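Local coordinates for protein lantibiotic dehydratase (Microbispora corallina, PDB 5EHK) that probably dehydrates serine and threonine residues of the NAI-107 precursor peptide during lantibiotic biosynthesis, in a reaction that depends on aminoacyl-tRNA, at residues 186-191 against 264-269; 212-217 against 277-282. All coordinates share one frame; numbering follows the deposited sequence.

Contact 1. Residues 186-191 against 264-269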
loop_
_atom_site.group_PDB
_atom_site.type_symbol
_atom_site.label_atom_id
_atom_site.label_comp_id
_atom_site.label_asym_id
_atom_site.label_seq_id
_atom_site.Cartn_x
_atom_site.Cartn_y
_atom_site.Cartn_z
ATOM N N ARG A 186 21.470 -45.154 2.475
ATOM C CA ARG A 186 21.886 -45.602 3.800
ATOM C C ARG A 186 22.917 -46.738 3.704
ATOM O O ARG A 186 23.631 -47.032 4.657
ATOM C CB ARG A 186 20.667 -46.029 4.612
ATOM C CG ARG A 186 19.684 -44.908 4.887
ATOM C CD ARG A 186 18.435 -45.441 5.574
ATOM N NE ARG A 186 18.760 -46.351 6.677
ATOM C CZ ARG A 186 17.869 -46.883 7.513
ATOM N NH1 ARG A 186 16.575 -46.596 7.392
ATOM N NH2 ARG A 186 18.277 -47.709 8.471
ATOM N N ASP A 187 22.982 -47.381 2.549
ATOM C CA ASP A 187 23.974 -48.423 2.310
ATOM C C ASP A 187 25.369 -47.813 2.150
ATOM O O ASP A 187 25.722 -47.319 1.068
ATOM C CB ASP A 187 23.566 -49.224 1.072
ATOM C CG ASP A 187 24.501 -50.386 0.767
ATOM O OD1 ASP A 187 23.986 -51.522 0.641
ATOM O OD2 ASP A 187 25.726 -50.169 0.617
ATOM N N ARG A 188 26.172 -47.870 3.213
ATOM C CA ARG A 188 27.487 -47.226 3.202
ATOM C C ARG A 188 28.425 -47.819 2.177
ATOM O O ARG A 188 29.369 -47.153 1.738
ATOM C CB ARG A 188 28.161 -47.293 4.564
ATOM C CG ARG A 188 27.365 -46.716 5.701
ATOM C CD ARG A 188 28.212 -46.678 6.944
ATOM N NE ARG A 188 27.460 -46.161 8.077
ATOM C CZ ARG A 188 27.972 -45.978 9.289
ATOM N NH1 ARG A 188 29.250 -46.257 9.512
ATOM N NH2 ARG A 188 27.214 -45.499 10.271
ATOM N N VAL A 189 28.177 -49.069 1.803
ATOM C CA VAL A 189 29.047 -49.753 0.853
ATOM C C VAL A 189 28.667 -49.402 -0.583
ATOM O O VAL A 189 29.538 -49.294 -1.461
ATOM C CB VAL A 189 29.160 -51.306 1.136
ATOM C CG1 VAL A 189 27.943 -51.836 1.892
ATOM C CG2 VAL A 189 29.438 -52.104 -0.140
ATOM N N LEU A 190 27.370 -49.209 -0.816
ATOM C CA LEU A 190 26.918 -48.711 -2.115
ATOM C C LEU A 190 27.327 -47.246 -2.233
ATOM O O LEU A 190 27.851 -46.822 -3.264
ATOM C CB LEU A 190 25.403 -48.881 -2.287
ATOM C CG LEU A 190 24.710 -48.284 -3.523
ATOM C CD1 LEU A 190 25.300 -48.808 -4.821
ATOM C CD2 LEU A 190 23.199 -48.535 -3.481
ATOM N N LEU A 191 27.100 -46.496 -1.151
ATOM C CA LEU A 191 27.416 -45.068 -1.090
ATOM C C LEU A 191 28.818 -44.715 -1.599
ATOM O O LEU A 191 28.985 -43.708 -2.281
ATOM C CB LEU A 191 27.197 -44.524 0.329
ATOM C CG LEU A 191 27.276 -43.008 0.537
ATOM C CD1 LEU A 191 26.570 -42.274 -0.590
ATOM C CD2 LEU A 191 26.666 -42.615 1.895
ATOM N N PRO A 264 39.331 -43.372 11.583
ATOM C CA PRO A 264 38.766 -44.576 10.962
ATOM C C PRO A 264 38.115 -44.273 9.605
ATOM O O PRO A 264 37.141 -43.513 9.558
ATOM C CB PRO A 264 37.671 -44.993 11.948
ATOM C CG PRO A 264 38.007 -44.330 13.255
ATOM C CD PRO A 264 39.143 -43.374 13.044
ATOM N N ALA A 265 38.603 -44.912 8.539
ATOM C CA ALA A 265 38.101 -44.690 7.179
ATOM C C ALA A 265 36.683 -45.191 6.943
ATOM O O ALA A 265 36.280 -45.338 5.799
ATOM C CB ALA A 265 39.044 -45.312 6.145
ATOM N N ASP A 266 35.950 -45.485 8.015
ATOM C CA ASP A 266 34.560 -45.931 7.915
ATOM C C ASP A 266 33.674 -45.075 8.801
ATOM O O ASP A 266 32.504 -44.840 8.478
ATOM C CB ASP A 266 34.399 -47.410 8.302
ATOM C CG ASP A 266 32.925 -47.892 8.234
ATOM O OD1 ASP A 266 32.294 -48.100 9.303
ATOM O OD2 ASP A 266 32.394 -48.054 7.106
ATOM N N ARG A 267 34.228 -44.627 9.929
ATOM C CA ARG A 267 33.518 -43.705 10.809
ATOM C C ARG A 267 33.227 -42.432 10.021
ATOM O O ARG A 267 32.205 -41.776 10.238
ATOM C CB ARG A 267 34.354 -43.365 12.042
ATOM C CG ARG A 267 33.600 -42.520 13.069
ATOM C CD ARG A 267 34.510 -42.026 14.178
ATOM N NE ARG A 267 35.092 -43.111 14.961
ATOM C CZ ARG A 267 36.085 -42.948 15.833
ATOM N NH1 ARG A 267 36.619 -41.744 16.017
ATOM N NH2 ARG A 267 36.557 -43.989 16.509
ATOM N N VAL A 268 34.128 -42.112 9.091
ATOM C CA VAL A 268 33.971 -40.991 8.185
ATOM C C VAL A 268 32.871 -41.249 7.163
ATOM O O VAL A 268 32.085 -40.359 6.848
ATOM C CB VAL A 268 35.303 -40.693 7.459
ATOM C CG1 VAL A 268 35.098 -39.780 6.250
ATOM C CG2 VAL A 268 36.302 -40.100 8.434
ATOM N N THR A 269 32.837 -42.460 6.623
ATOM C CA THR A 269 31.792 -42.843 5.674
ATOM C C THR A 269 30.397 -42.765 6.306
ATOM O O THR A 269 29.421 -42.431 5.628
ATOM C CB THR A 269 32.070 -44.224 5.031
ATOM O OG1 THR A 269 33.137 -44.092 4.081
ATOM C CG2 THR A 269 30.845 -44.752 4.309
#

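Contact 2. Residues 212-217 against 277-282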
loop_
_atom_site.group_PDB
_atom_site.type_symbol
_atom_site.label_atom_id
_atom_site.label_comp_id
_atom_site.label_asym_id
_atom_site.label_seq_id
_atom_site.Cartn_x
_atom_site.Cartn_y
_atom_site.Cartn_z
ATOM N N ASP A 212 18.441 -23.981 3.973
ATOM C CA ASP A 212 17.055 -23.532 4.004
ATOM C C ASP A 212 16.248 -24.430 3.053
ATOM O O ASP A 212 16.689 -24.721 1.938
ATOM C CB ASP A 212 16.928 -22.051 3.604
ATOM C CG ASP A 212 17.755 -21.114 4.506
ATOM O OD1 ASP A 212 17.692 -21.273 5.744
ATOM O OD2 ASP A 212 18.470 -20.217 3.981
ATOM N N CYS A 213 15.078 -24.881 3.509
ATOM C CA CYS A 213 14.180 -25.719 2.707
ATOM C C CYS A 213 14.811 -26.993 2.136
ATOM O O CYS A 213 15.138 -27.067 0.947
ATOM C CB CYS A 213 13.612 -24.901 1.555
ATOM S SG CYS A 213 12.882 -23.379 2.115
ATOM N N PRO A 214 14.972 -28.015 2.973
ATOM C CA PRO A 214 15.367 -29.277 2.343
ATOM C C PRO A 214 14.154 -29.901 1.639
ATOM O O PRO A 214 13.018 -29.520 1.940
ATOM C CB PRO A 214 15.819 -30.129 3.531
ATOM C CG PRO A 214 15.034 -29.597 4.701
ATOM C CD PRO A 214 14.798 -28.125 4.433
ATOM N N SER A 215 14.402 -30.861 0.749
ATOM C CA SER A 215 13.344 -31.596 0.059
ATOM C C SER A 215 12.782 -32.689 0.947
ATOM O O SER A 215 13.511 -33.576 1.414
ATOM C CB SER A 215 13.857 -32.213 -1.251
ATOM O OG SER A 215 12.809 -32.861 -1.962
ATOM N N ALA A 216 11.478 -32.613 1.176
ATOM C CA ALA A 216 10.774 -33.591 1.989
ATOM C C ALA A 216 10.157 -34.722 1.151
ATOM O O ALA A 216 9.198 -35.360 1.593
ATOM C CB ALA A 216 9.688 -32.887 2.825
ATOM N N LEU A 217 10.705 -34.980 -0.037
ATOM C CA LEU A 217 9.980 -35.768 -1.033
ATOM C C LEU A 217 9.667 -37.224 -0.671
ATOM O O LEU A 217 8.511 -37.649 -0.722
ATOM C CB LEU A 217 10.640 -35.671 -2.399
ATOM C CG LEU A 217 10.175 -34.435 -3.186
ATOM C CD1 LEU A 217 10.769 -34.441 -4.585
ATOM C CD2 LEU A 217 8.651 -34.230 -3.242
ATOM N N ALA A 277 21.889 -37.885 4.341
ATOM C CA ALA A 277 20.556 -38.035 4.898
ATOM C C ALA A 277 19.929 -36.696 5.294
ATOM O O ALA A 277 18.706 -36.567 5.324
ATOM C CB ALA A 277 20.585 -38.966 6.088
ATOM N N GLN A 278 20.760 -35.718 5.647
ATOM C CA GLN A 278 20.244 -34.413 6.034
ATOM C C GLN A 278 20.155 -33.523 4.823
ATOM O O GLN A 278 19.721 -32.372 4.911
ATOM C CB GLN A 278 21.166 -33.719 7.031
ATOM C CG GLN A 278 21.467 -34.456 8.314
ATOM C CD GLN A 278 22.414 -33.649 9.200
ATOM O OE1 GLN A 278 22.008 -32.662 9.816
ATOM N NE2 GLN A 278 23.691 -34.042 9.229
ATOM N N GLU A 279 20.572 -34.073 3.694
ATOM C CA GLU A 279 20.631 -33.335 2.448
ATOM C C GLU A 279 21.674 -32.228 2.464
ATOM O O GLU A 279 21.532 -31.249 1.753
ATOM C CB GLU A 279 19.257 -32.794 2.061
ATOM C CG GLU A 279 18.444 -33.804 1.293
ATOM C CD GLU A 279 17.112 -33.266 0.861
ATOM O OE1 GLU A 279 16.587 -32.381 1.565
ATOM O OE2 GLU A 279 16.590 -33.735 -0.172
ATOM N N LEU A 280 22.700 -32.374 3.299
ATOM C CA LEU A 280 23.874 -31.516 3.216
ATOM C C LEU A 280 24.701 -32.012 2.031
ATOM O O LEU A 280 25.504 -31.273 1.462
ATOM C CB LEU A 280 24.712 -31.603 4.492
ATOM C CG LEU A 280 24.120 -31.076 5.801
ATOM C CD1 LEU A 280 25.214 -30.794 6.799
ATOM C CD2 LEU A 280 23.309 -29.842 5.554
ATOM N N LEU A 281 24.520 -33.282 1.683
ATOM C CA LEU A 281 25.111 -33.835 0.472
ATOM C C LEU A 281 24.028 -34.369 -0.442
ATOM O O LEU A 281 22.914 -34.639 -0.001
ATOM C CB LEU A 281 26.123 -34.933 0.773
ATOM C CG LEU A 281 27.457 -34.495 1.355
ATOM C CD1 LEU A 281 28.190 -35.701 1.925
ATOM C CD2 LEU A 281 28.279 -33.823 0.278
ATOM N N ILE A 282 24.350 -34.467 -1.725
ATOM C CA ILE A 282 23.446 -35.007 -2.725
ATOM C C ILE A 282 24.171 -36.131 -3.441
ATOM O O ILE A 282 25.221 -35.888 -4.051
ATOM C CB ILE A 282 23.078 -33.948 -3.762
ATOM C CG1 ILE A 282 22.308 -32.801 -3.098
ATOM C CG2 ILE A 282 22.280 -34.579 -4.882
ATOM C CD1 ILE A 282 21.922 -31.672 -4.039
#

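Contact 1. Residues 186-191 against 264-269
R188 and D266 meet in a long, solvent-exposed salt bridge, with NH1 of R188 3.6 Å from OD1 of D266. The carboxylate oxygen lies at the edge of the guanidinium, near its plane. The two side chains cross at about a right angle, their flat groups are turned 36° from each other, and NH1 with OD1 is the one close pairing between guanidinium and carboxylate. Arginine suits the place because its chain, extended from CG to NE, can span the gap between the backbones. D266 brings its carboxylate across from segment 264-269: its CG stands anti to the backbone N (chi1 179°), and the end of the side chain comes closer to R188 than its first bond would suggest.

Nearer the backbone of R188 lies a small apolar contact. CG2 of T269 packs 3.7 Å from CB of R188, and the same methyl sits 3.8 Å from the R188 carbonyl O. Threonine fits here because its branched CB can offer a methyl to the arginine stem.

D187 is the N-cap residue of the short helix 188-191; its OD2 is modelled too close to the backbone N of L190, so the detail of that capping bond is doubtful. Its OD1 is held by S320 OG and S317 N, which ties the start of the helix to the region around helix 318-339. In segment 264-269, V268 and T269 touch A254 of helix 250-260, so the contact joins helix 188-191, which follows helix 174-185, to the beginning of helix 267-278.

Contact 2. Residues 212-217 against 277-282
The irregular backbone of 212-217 comes nearest the end of helix 267-278 at P214 and E279, whose CA atoms are 6.6 Å apart, and E279 leaves the helix with positive phi (67°). From this turn the E279 side chain, extended beyond CG, reaches across to the loop. Its OE1 accepts a weak hydrogen bond from the backbone N of S215, 2.8 Å long but bent to 128° at the hydrogen. Proline has no N-H, and the first one after P214, that of S215, is the one used. OE1 also lies close to CB of P214, and OE2 beside CB of S215. Glutamate suits the place through its length and its acceptor oxygen. The carboxylate also faces the S215 carbonyl O, an unfavourable pairing of acceptors that a long, weak ion pair of OE2 with R286 probably eases.

Around this contact, E279 touches L211 of strand 208-212, while Q278 and L280 lean on V229 and A231 of strand 228-232. D212 OD1 forms a salt bridge with R829 of the second subunit, which places the loop next to that chain. The contact therefore brings the loop between these two strands against the turn joining helix 267-278 to strand 281-283.

Followed from the N terminus, the chain first passes 186-191, just after helix 174-185, then 212-217, which begins at the end of strand 208-212. It returns to 264-269, where contact 1 closes a loop with 72 residues between its segments, and runs along helix 267-278 to 277-282, where contact 2 closes one with 59. The segments alternate, so the loops cross and neither nests in the other. Contact 1 brings helix 188-191 to this shared helix, and contact 2 brings the 212-217 loop. Their centres are 19 Å apart; both contacts touch helix 267-278, one near its start and the other at its end.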